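Exoglucanase A (Cellulomonas fimi, PDB 7CBD) hydrolyses the beta-1,4-glucosidic linkages of cellulose with inversion of anomeric configuration, releasing cellobiose from the non-reducing chain ends. Local coordinates at residues A[32-45]-A[420-434]. Numbering follows the deposited sequence. Where two conformers were deposited one is given.
Sequences QSADPALAAKMRTV and FVTLVKNAYPVIGGT
T434 is clasped by helix 36-45 through three of its own atoms, one of them a carbonyl O gripped side-on by R43. At the periphery of the distorted beta/alpha barrel of this glycosyl hydrolase family 6 catalytic domain, helix 36-45 packs across helix 420-425 at 87°, and the chain leaving the latter returns over the former. R43 donates two hydrogen bonds to T434 O, from NE (2.8 Å) and NH2 (2.9 Å), both bent because one oxygen serves two N-H groups, which suits a guanidinium; with an alanine in its place, that carbonyl would probably lose both donors and the outgoing chain be less firmly held. T434 N donates to A40 O (3.0 Å) from above the carbonyl plane, while T44 N reaches the same oxygen from its opposite face. At G433 a beta carbon would clash with A40 CB. Between the helices the contact is mostly apolar: V424 CG1 rests against both L38 CD1 and K41 CB, 3.7 Å from each, and unbranched M42, its CE anti to CB (chi3 169°), runs past the F420 ring with SD at the edge, a Met-aromatic contact. K41 NZ meets a water that also bridges V424 O and I431 N. The hydroxyl of T44 relays: OG1 accepts from T434 OG1 at 2.7 Å and donates to G432 O at 2.6 Å.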
loop_
_atom_site.group_PDB
_atom_site.type_symbol
_atom_site.label_atom_id
_atom_site.label_comp_id
_atom_site.label_asym_id
_atom_site.label_seq_id
_atom_site.Cartn_x
_atom_site.Cartn_y
_atom_site.Cartn_z
ATOM N N GLN A 32 6.829 23.963 -8.914
ATOM C CA GLN A 32 6.013 24.052 -10.117
ATOM C C GLN A 32 5.499 25.466 -10.366
ATOM O O GLN A 32 4.423 25.645 -10.951
ATOM C CB GLN A 32 4.867 23.038 -10.078
ATOM C CG GLN A 32 5.353 21.591 -10.094
ATOM C CD GLN A 32 6.221 21.278 -11.302
ATOM O OE1 GLN A 32 5.995 21.798 -12.399
ATOM N NE2 GLN A 32 7.219 20.421 -11.107
ATOM N N SER A 33 6.270 26.477 -9.954
ATOM C CA SER A 33 5.878 27.865 -10.184
ATOM C C SER A 33 5.611 28.145 -11.658
ATOM O O SER A 33 4.762 28.982 -11.986
ATOM C CB SER A 33 6.969 28.793 -9.654
ATOM O OG SER A 33 8.216 28.493 -10.258
ATOM N N ALA A 34 6.319 27.461 -12.559
ATOM C CA ALA A 34 6.135 27.689 -13.987
ATOM C C ALA A 34 4.893 27.006 -14.536
ATOM O O ALA A 34 4.534 27.252 -15.693
ATOM C CB ALA A 34 7.376 27.242 -14.768
ATOM N N ASP A 35 4.232 26.175 -13.732
ATOM C CA ASP A 35 3.023 25.454 -14.123
ATOM C C ASP A 35 2.016 25.616 -12.988
ATOM O O ASP A 35 1.771 24.682 -12.212
ATOM C CB ASP A 35 3.355 23.984 -14.387
ATOM C CG ASP A 35 2.216 23.217 -15.031
ATOM O OD1 ASP A 35 1.075 23.713 -15.042
ATOM O OD2 ASP A 35 2.463 22.093 -15.522
ATOM N N PRO A 36 1.423 26.810 -12.855
ATOM C CA PRO A 36 0.616 27.093 -11.653
ATOM C C PRO A 36 -0.585 26.187 -11.478
ATOM O O PRO A 36 -0.971 25.917 -10.333
ATOM C CB PRO A 36 0.218 28.568 -11.816
ATOM C CG PRO A 36 0.490 28.896 -13.264
ATOM C CD PRO A 36 1.618 28.007 -13.693
ATOM N N ALA A 37 -1.189 25.703 -12.564
ATOM C CA ALA A 37 -2.319 24.789 -12.417
ATOM C C ALA A 37 -1.873 23.477 -11.787
ATOM O O ALA A 37 -2.588 22.902 -10.960
ATOM C CB ALA A 37 -2.978 24.535 -13.770
ATOM N N LEU A 38 -0.696 22.984 -12.167
ATOM C CA LEU A 38 -0.182 21.767 -11.557
ATOM C C LEU A 38 0.177 22.008 -10.098
ATOM O O LEU A 38 -0.121 21.174 -9.233
ATOM C CB LEU A 38 1.032 21.282 -12.344
ATOM C CG LEU A 38 1.749 20.059 -11.784
ATOM C CD1 LEU A 38 0.792 18.875 -11.807
ATOM C CD2 LEU A 38 2.998 19.783 -12.603
ATOM N N ALA A 39 0.795 23.154 -9.799
ATOM C CA ALA A 39 1.076 23.505 -8.410
ATOM C C ALA A 39 -0.192 23.485 -7.564
ATOM O O ALA A 39 -0.177 23.008 -6.425
ATOM C CB ALA A 39 1.751 24.876 -8.342
ATOM N N ALA A 40 -1.297 24.013 -8.101
ATOM C CA ALA A 40 -2.548 24.052 -7.346
ATOM C C ALA A 40 -3.062 22.646 -7.041
ATOM O O ALA A 40 -3.586 22.387 -5.947
ATOM C CB ALA A 40 -3.594 24.867 -8.114
ATOM N N LYS A 41 -2.930 21.724 -8.001
ATOM C CA LYS A 41 -3.323 20.338 -7.755
ATOM C C LYS A 41 -2.446 19.699 -6.685
ATOM O O LYS A 41 -2.941 18.976 -5.812
ATOM C CB LYS A 41 -3.220 19.529 -9.045
ATOM C CG LYS A 41 -4.229 19.890 -10.123
ATOM C CD LYS A 41 -3.951 19.035 -11.355
ATOM C CE LYS A 41 -5.057 19.091 -12.387
ATOM N NZ LYS A 41 -4.777 18.127 -13.493
ATOM N N MET A 42 -1.136 19.956 -6.739
ATOM C CA MET A 42 -0.246 19.446 -5.700
ATOM C C MET A 42 -0.648 19.968 -4.326
ATOM O O MET A 42 -0.632 19.217 -3.345
ATOM C CB MET A 42 1.206 19.797 -6.021
ATOM C CG MET A 42 1.734 19.114 -7.265
ATOM S SD MET A 42 3.485 19.475 -7.514
ATOM C CE MET A 42 3.887 18.309 -8.813
ATOM N N ARG A 43 -1.044 21.243 -4.237
ATOM C CA ARG A 43 -1.488 21.770 -2.950
ATOM C C ARG A 43 -2.704 21.014 -2.423
ATOM O O ARG A 43 -2.812 20.769 -1.218
ATOM C CB ARG A 43 -1.751 23.271 -3.049
ATOM C CG ARG A 43 -0.475 24.079 -3.278
ATOM C CD ARG A 43 -0.681 25.569 -3.072
ATOM N NE ARG A 43 -1.629 26.144 -4.024
ATOM C CZ ARG A 43 -1.289 26.716 -5.179
ATOM N NH1 ARG A 43 -0.016 26.782 -5.558
ATOM N NH2 ARG A 43 -2.233 27.220 -5.964
ATOM N N THR A 44 -3.622 20.616 -3.310
ATOM C CA THR A 44 -4.754 19.797 -2.876
ATOM C C THR A 44 -4.286 18.458 -2.321
ATOM O O THR A 44 -4.786 17.992 -1.291
ATOM C CB THR A 44 -5.714 19.576 -4.043
ATOM O OG1 THR A 44 -6.172 20.845 -4.510
ATOM C CG2 THR A 44 -6.911 18.726 -3.610
ATOM N N VAL A 45 -3.318 17.829 -2.988
ATOM C CA VAL A 45 -2.803 16.542 -2.528
ATOM C C VAL A 45 -2.239 16.653 -1.115
ATOM O O VAL A 45 -2.393 15.734 -0.297
ATOM C CB VAL A 45 -1.764 16.018 -3.535
ATOM C CG1 VAL A 45 -1.020 14.801 -2.993
ATOM C CG2 VAL A 45 -2.434 15.685 -4.859
ATOM N N PHE A 420 6.419 12.216 -8.776
ATOM C CA PHE A 420 5.287 12.939 -8.207
ATOM C C PHE A 420 4.589 13.795 -9.255
ATOM O O PHE A 420 3.359 13.883 -9.262
ATOM C CB PHE A 420 5.698 13.786 -7.008
ATOM C CG PHE A 420 4.527 14.368 -6.261
ATOM C CD1 PHE A 420 3.619 13.542 -5.608
ATOM C CD2 PHE A 420 4.320 15.734 -6.220
ATOM C CE1 PHE A 420 2.546 14.065 -4.924
ATOM C CE2 PHE A 420 3.239 16.263 -5.530
ATOM C CZ PHE A 420 2.355 15.429 -4.882
ATOM N N VAL A 421 5.354 14.431 -10.147
ATOM C CA VAL A 421 4.741 15.184 -11.240
ATOM C C VAL A 421 3.809 14.281 -12.041
ATOM O O VAL A 421 2.650 14.629 -12.306
ATOM C CB VAL A 421 5.830 15.818 -12.121
ATOM C CG1 VAL A 421 5.249 16.312 -13.439
ATOM C CG2 VAL A 421 6.511 16.950 -11.379
ATOM N N THR A 422 4.302 13.101 -12.428
ATOM C CA THR A 422 3.488 12.165 -13.199
ATOM C C THR A 422 2.293 11.673 -12.393
ATOM O O THR A 422 1.178 11.575 -12.923
ATOM C CB THR A 422 4.357 10.993 -13.646
ATOM O OG1 THR A 422 5.365 11.482 -14.534
ATOM C CG2 THR A 422 3.531 9.930 -14.359
ATOM N N LEU A 423 2.505 11.366 -11.106
ATOM C CA LEU A 423 1.417 10.876 -10.262
ATOM C C LEU A 423 0.269 11.871 -10.208
ATOM O O LEU A 423 -0.905 11.478 -10.233
ATOM C CB LEU A 423 1.926 10.604 -8.848
ATOM C CG LEU A 423 2.698 9.302 -8.653
ATOM C CD1 LEU A 423 3.356 9.302 -7.283
ATOM C CD2 LEU A 423 1.778 8.097 -8.810
ATOM N N VAL A 424 0.583 13.167 -10.126
ATOM C CA VAL A 424 -0.458 14.187 -10.062
ATOM C C VAL A 424 -1.090 14.405 -11.433
ATOM O O VAL A 424 -2.319 14.444 -11.569
ATOM C CB VAL A 424 0.107 15.487 -9.460
ATOM C CG1 VAL A 424 -0.944 16.592 -9.472
ATOM C CG2 VAL A 424 0.592 15.239 -8.044
ATOM N N LYS A 425 -0.261 14.525 -12.476
ATOM C CA LYS A 425 -0.788 14.692 -13.829
ATOM C C LYS A 425 -1.715 13.548 -14.208
ATOM O O LYS A 425 -2.715 13.753 -14.902
ATOM C CB LYS A 425 0.360 14.753 -14.830
ATOM C CG LYS A 425 1.138 16.047 -14.833
ATOM C CD LYS A 425 2.254 15.938 -15.864
ATOM C CE LYS A 425 2.747 17.281 -16.326
ATOM N NZ LYS A 425 3.307 18.073 -15.220
ATOM N N ASN A 426 -1.386 12.329 -13.780
ATOM C CA ASN A 426 -2.109 11.138 -14.203
ATOM C C ASN A 426 -3.135 10.677 -13.182
ATOM O O ASN A 426 -3.570 9.522 -13.225
ATOM C CB ASN A 426 -1.135 10.008 -14.544
ATOM C CG ASN A 426 -0.382 10.260 -15.833
ATOM O OD1 ASN A 426 -0.587 11.278 -16.497
ATOM N ND2 ASN A 426 0.498 9.333 -16.199
ATOM N N ALA A 427 -3.544 11.552 -12.274
ATOM C CA ALA A 427 -4.506 11.153 -11.259
ATOM C C ALA A 427 -5.846 10.798 -11.891
ATOM O O ALA A 427 -6.280 11.418 -12.868
ATOM C CB ALA A 427 -4.701 12.283 -10.259
ATOM N N TYR A 428 -6.489 9.777 -11.341
ATOM C CA TYR A 428 -7.871 9.462 -11.669
ATOM C C TYR A 428 -8.573 9.013 -10.394
ATOM O O TYR A 428 -8.165 8.008 -9.800
ATOM C CB TYR A 428 -7.986 8.373 -12.736
ATOM C CG TYR A 428 -9.416 8.208 -13.187
ATOM C CD1 TYR A 428 -9.926 8.976 -14.225
ATOM C CD2 TYR A 428 -10.274 7.317 -12.544
ATOM C CE1 TYR A 428 -11.243 8.847 -14.625
ATOM C CE2 TYR A 428 -11.598 7.183 -12.938
ATOM C CZ TYR A 428 -12.074 7.951 -13.980
ATOM O OH TYR A 428 -13.382 7.831 -14.394
ATOM N N PRO A 429 -9.636 9.710 -9.945
ATOM C CA PRO A 429 -10.242 10.907 -10.550
ATOM C C PRO A 429 -9.275 12.084 -10.656
ATOM O O PRO A 429 -8.249 12.125 -9.974
ATOM C CB PRO A 429 -11.373 11.252 -9.579
ATOM C CG PRO A 429 -11.693 9.962 -8.886
ATOM C CD PRO A 429 -10.392 9.241 -8.768
ATOM N N VAL A 430 -9.586 13.019 -11.556
ATOM C CA VAL A 430 -8.761 14.208 -11.659
ATOM C C VAL A 430 -8.743 14.936 -10.319
ATOM O O VAL A 430 -9.648 14.804 -9.484
ATOM C CB VAL A 430 -9.225 15.138 -12.792
ATOM C CG1 VAL A 430 -9.100 14.436 -14.136
ATOM C CG2 VAL A 430 -10.660 15.609 -12.548
ATOM N N ILE A 431 -7.684 15.703 -10.105
ATOM C CA ILE A 431 -7.524 16.484 -8.886
ATOM C C ILE A 431 -7.898 17.930 -9.178
ATOM O O ILE A 431 -7.479 18.494 -10.193
ATOM C CB ILE A 431 -6.082 16.375 -8.366
ATOM C CG1 ILE A 431 -5.761 14.924 -7.977
ATOM C CG2 ILE A 431 -5.856 17.322 -7.196
ATOM C CD1 ILE A 431 -4.269 14.672 -7.817
ATOM N N GLY A 432 -8.692 18.527 -8.294
ATOM C CA GLY A 432 -8.961 19.950 -8.365
ATOM C C GLY A 432 -7.877 20.745 -7.655
ATOM O O GLY A 432 -7.202 20.243 -6.772
ATOM N N GLY A 433 -7.713 22.000 -8.056
ATOM C CA GLY A 433 -6.685 22.836 -7.460
ATOM C C GLY A 433 -7.147 23.544 -6.198
ATOM O O GLY A 433 -8.329 23.820 -6.002
ATOM N N THR A 434 -6.184 23.829 -5.322
ATOM C CA THR A 434 -6.392 24.630 -4.120
ATOM C C THR A 434 -5.519 25.870 -4.231
ATOM O O THR A 434 -4.337 25.765 -4.577
ATOM C CB THR A 434 -5.993 23.841 -2.861
ATOM O OG1 THR A 434 -6.851 22.707 -2.711
ATOM C CG2 THR A 434 -6.108 24.718 -1.620
HETATM O O HOH W 1 -5.034 15.408 -11.938
#